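PDB 3EGO: probable 2-dehydropantoate 2-reductase from Bacillus subtilis, which probably catalyses the NADPH-dependent reduction of ketopantoate to pantoic acid, the second step of the branch that supplies pantoate for pantothenate synthesis. Local coordinates for residues G114-A126 with H136-A150. Residues are numbered along the deposited sequence; the frame is centred on the assembly and turned at random.
Sequences GHSIYVGIVEHGA and HTGLGAIKWSAFDDA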
# COMPACT_ATOMS: atom_id res chain seq x y z
N GLY A 114 11.70 40.43 -5.12
CA GLY A 114 12.63 41.24 -4.34
C GLY A 114 12.63 40.87 -2.88
O GLY A 114 13.11 41.63 -2.02
N HIS A 115 12.07 39.70 -2.57
CA HIS A 115 11.95 39.26 -1.19
C HIS A 115 13.27 38.67 -0.71
O HIS A 115 14.04 38.12 -1.50
CB HIS A 115 10.85 38.20 -1.09
CG HIS A 115 9.46 38.75 -1.17
ND1 HIS A 115 9.05 39.85 -0.45
CD2 HIS A 115 8.38 38.32 -1.85
CE1 HIS A 115 7.77 40.08 -0.69
NE2 HIS A 115 7.34 39.17 -1.55
N SER A 116 13.55 38.80 0.59
CA SER A 116 14.64 38.05 1.20
C SER A 116 14.09 36.72 1.68
O SER A 116 13.23 36.70 2.55
CB SER A 116 15.24 38.79 2.40
OG SER A 116 15.77 40.06 2.05
N ILE A 117 14.63 35.63 1.17
CA ILE A 117 14.08 34.32 1.44
C ILE A 117 14.91 33.53 2.40
O ILE A 117 16.13 33.38 2.21
CB ILE A 117 13.93 33.49 0.17
CG1 ILE A 117 13.16 34.29 -0.89
CG2 ILE A 117 13.20 32.15 0.48
CD1 ILE A 117 11.79 34.76 -0.44
N TYR A 118 14.23 33.02 3.42
CA TYR A 118 14.81 32.17 4.44
C TYR A 118 14.00 30.89 4.49
O TYR A 118 12.80 30.86 4.20
CB TYR A 118 14.81 32.88 5.80
CG TYR A 118 15.47 34.25 5.70
CD1 TYR A 118 16.87 34.38 5.77
CD2 TYR A 118 14.72 35.38 5.45
CE1 TYR A 118 17.47 35.65 5.62
CE2 TYR A 118 15.30 36.63 5.30
CZ TYR A 118 16.68 36.76 5.39
OH TYR A 118 17.22 38.03 5.23
N VAL A 119 14.67 29.85 4.95
CA VAL A 119 14.15 28.51 4.93
C VAL A 119 14.51 27.88 6.29
O VAL A 119 15.58 28.13 6.81
CB VAL A 119 14.86 27.88 3.69
CG1 VAL A 119 15.93 26.84 4.00
CG2 VAL A 119 13.92 27.69 2.44
N GLY A 120 13.62 27.08 6.88
CA GLY A 120 13.92 26.46 8.17
C GLY A 120 13.11 25.23 8.50
O GLY A 120 12.20 24.86 7.76
N ILE A 121 13.46 24.58 9.58
CA ILE A 121 12.73 23.42 10.02
C ILE A 121 12.26 23.63 11.44
O ILE A 121 12.86 24.37 12.23
CB ILE A 121 13.58 22.15 9.96
CG1 ILE A 121 14.81 22.28 10.85
CG2 ILE A 121 13.98 21.85 8.48
CD1 ILE A 121 15.61 20.98 10.90
N VAL A 122 11.16 22.98 11.75
CA VAL A 122 10.55 23.12 13.06
C VAL A 122 10.74 21.79 13.77
O VAL A 122 10.18 20.78 13.34
CB VAL A 122 9.05 23.36 12.92
CG1 VAL A 122 8.37 23.32 14.30
CG2 VAL A 122 8.78 24.68 12.19
N GLU A 123 11.48 21.79 14.87
CA GLU A 123 11.67 20.59 15.67
C GLU A 123 10.81 20.47 16.93
O GLU A 123 10.97 19.54 17.73
CB GLU A 123 13.14 20.49 16.09
CG GLU A 123 14.10 20.53 14.90
CD GLU A 123 15.58 20.36 15.34
OE1 GLU A 123 16.36 19.73 14.57
OE2 GLU A 123 15.95 20.85 16.44
N HIS A 124 9.89 21.40 17.11
CA HIS A 124 8.93 21.33 18.20
C HIS A 124 7.93 20.28 17.88
O HIS A 124 7.72 19.98 16.71
CB HIS A 124 8.18 22.64 18.28
CG HIS A 124 9.02 23.79 18.72
ND1 HIS A 124 9.48 23.93 20.01
CD2 HIS A 124 9.48 24.87 18.04
CE1 HIS A 124 10.18 25.04 20.11
NE2 HIS A 124 10.19 25.64 18.93
N GLY A 125 7.29 19.74 18.93
CA GLY A 125 6.08 18.96 18.81
C GLY A 125 4.94 19.94 19.09
O GLY A 125 4.98 20.66 20.06
N ALA A 126 3.94 19.98 18.25
CA ALA A 126 2.81 20.87 18.49
C ALA A 126 1.58 20.26 17.86
O ALA A 126 1.62 19.75 16.73
CB ALA A 126 3.10 22.24 17.86
N HIS A 136 1.73 22.59 23.13
CA HIS A 136 3.16 22.50 22.84
C HIS A 136 3.64 21.19 23.48
O HIS A 136 4.06 21.17 24.68
CB HIS A 136 3.91 23.69 23.47
CG HIS A 136 5.31 23.89 22.96
ND1 HIS A 136 6.12 24.91 23.40
CD2 HIS A 136 6.04 23.20 22.04
CE1 HIS A 136 7.28 24.86 22.78
NE2 HIS A 136 7.26 23.83 21.94
N THR A 137 3.54 20.11 22.70
CA THR A 137 3.82 18.75 23.21
C THR A 137 5.30 18.36 23.23
O THR A 137 5.68 17.41 23.92
CB THR A 137 3.07 17.67 22.34
OG1 THR A 137 3.35 17.89 20.96
CG2 THR A 137 1.61 17.77 22.53
N GLY A 138 6.12 19.08 22.48
CA GLY A 138 7.52 18.68 22.28
C GLY A 138 8.35 19.94 22.30
O GLY A 138 8.26 20.77 21.43
N LEU A 139 9.14 20.11 23.35
CA LEU A 139 9.88 21.33 23.50
C LEU A 139 11.12 21.22 22.63
O LEU A 139 12.12 20.62 23.03
CB LEU A 139 10.25 21.53 24.98
CG LEU A 139 9.08 21.43 25.98
CD1 LEU A 139 9.57 21.63 27.43
CD2 LEU A 139 8.02 22.48 25.65
N GLY A 140 11.05 21.79 21.44
CA GLY A 140 12.12 21.70 20.46
C GLY A 140 12.73 23.06 20.19
O GLY A 140 13.00 23.86 21.11
N ALA A 141 12.89 23.35 18.90
CA ALA A 141 13.52 24.58 18.44
C ALA A 141 13.10 24.80 17.01
O ALA A 141 12.56 23.90 16.38
CB ALA A 141 15.05 24.43 18.50
N ILE A 142 13.35 26.00 16.50
CA ILE A 142 13.30 26.27 15.08
C ILE A 142 14.71 26.55 14.64
O ILE A 142 15.46 27.24 15.34
CB ILE A 142 12.39 27.46 14.76
CG1 ILE A 142 10.91 27.04 14.95
CG2 ILE A 142 12.62 27.98 13.30
CD1 ILE A 142 9.89 28.27 14.75
N LYS A 143 15.09 26.00 13.50
CA LYS A 143 16.40 26.30 12.90
C LYS A 143 16.20 26.87 11.51
O LYS A 143 15.37 26.40 10.73
CB LYS A 143 17.27 25.03 12.86
CG LYS A 143 17.65 24.49 14.24
CD LYS A 143 18.27 23.12 14.15
CE LYS A 143 19.00 22.73 15.45
NZ LYS A 143 18.93 21.26 15.67
N TRP A 144 16.95 27.91 11.17
CA TRP A 144 16.73 28.57 9.90
C TRP A 144 18.07 28.92 9.23
O TRP A 144 19.11 28.94 9.90
CB TRP A 144 15.89 29.84 10.05
CG TRP A 144 16.57 30.84 10.90
CD1 TRP A 144 16.65 30.86 12.27
CD2 TRP A 144 17.30 31.98 10.44
NE1 TRP A 144 17.40 31.94 12.69
CE2 TRP A 144 17.80 32.66 11.58
CE3 TRP A 144 17.58 32.50 9.16
CZ2 TRP A 144 18.61 33.83 11.49
CZ3 TRP A 144 18.37 33.68 9.06
CH2 TRP A 144 18.87 34.32 10.23
N SER A 145 18.01 29.18 7.92
CA SER A 145 19.18 29.53 7.11
C SER A 145 18.75 30.54 6.09
O SER A 145 17.55 30.62 5.79
CB SER A 145 19.67 28.31 6.35
OG SER A 145 19.96 27.25 7.24
N ALA A 146 19.68 31.32 5.52
CA ALA A 146 19.39 32.15 4.35
C ALA A 146 19.28 31.32 3.07
O ALA A 146 20.07 30.41 2.82
CB ALA A 146 20.54 33.26 4.13
N PHE A 147 18.31 31.63 2.23
CA PHE A 147 18.21 30.90 0.97
C PHE A 147 18.73 31.84 -0.12
O PHE A 147 18.39 33.03 -0.16
CB PHE A 147 16.78 30.43 0.69
CG PHE A 147 16.60 29.64 -0.59
CD1 PHE A 147 16.85 28.27 -0.63
CD2 PHE A 147 16.16 30.26 -1.74
CE1 PHE A 147 16.65 27.54 -1.83
CE2 PHE A 147 15.98 29.53 -2.92
CZ PHE A 147 16.23 28.18 -2.96
N ASP A 148 19.55 31.29 -0.99
CA ASP A 148 20.14 32.06 -2.06
C ASP A 148 20.94 33.18 -1.40
O ASP A 148 21.71 32.93 -0.49
CB ASP A 148 19.05 32.59 -2.98
CG ASP A 148 19.57 32.87 -4.38
OD1 ASP A 148 20.68 32.38 -4.70
OD2 ASP A 148 18.89 33.58 -5.15
N ASP A 149 20.70 34.42 -1.83
CA ASP A 149 21.57 35.51 -1.43
C ASP A 149 20.96 36.40 -0.35
O ASP A 149 21.21 37.61 -0.32
CB ASP A 149 21.92 36.36 -2.65
N ALA A 150 20.13 35.82 0.51
CA ALA A 150 19.54 36.64 1.56
C ALA A 150 20.52 36.87 2.70
O ALA A 150 21.30 36.00 3.09
CB ALA A 150 18.19 36.04 2.06
O HOH W 1 16.65 35.22 -1.02
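Strands 116-122 and 142-146 run antiparallel, their axes at 154° and 4.6 Å apart at closest approach, and V119 pairs with S145 and I121 with K143 through two N-H···O=C bonds each. Between these pairs G120 faces W144 with the CA atoms only 3.9 Å apart, and a CB on G120 would strike K143 O. W144 CG stands between the backbone N and the carbonyl carbon (chi1 62°), which carries the indole alongside Y118; its edge meets the face of the Y118 ring in an offset edge-to-face pair, W144 CZ3 lying 3.7 Å from Y118 CD1. Y118 CE1 also touches the methyls of A146 and A150, small enough to sit against the ring, while its OH bonds to E151 O. The ladder lies in the Rossmann-type NADP-binding domain: strand 94-97 pairs with 116-122 in parallel, and I121 packs on helix 174-195 near K181, the probable proton donor. Farther along, the long, oppositely charged chains of K143 and E123 meet in a salt bridge, NZ reaching OE2 at 3.1 Å on the syn side, though 27° out of the carboxylate plane. A second ladder begins at G125, where T137 and G138 both face one residue in a classic beta bulge; a CB on G125 would clash with T137 OG1. Beside it the H124 ring lies with one face over A141 N, and its ND1 comes within 2.9 Å of H136 NE2. An alanine at H124 is likely to leave A141 N without that flat cover and H136 NE2 without its imidazole neighbour. H136 is positioned from its other nitrogen, ND1, by Y20 OH.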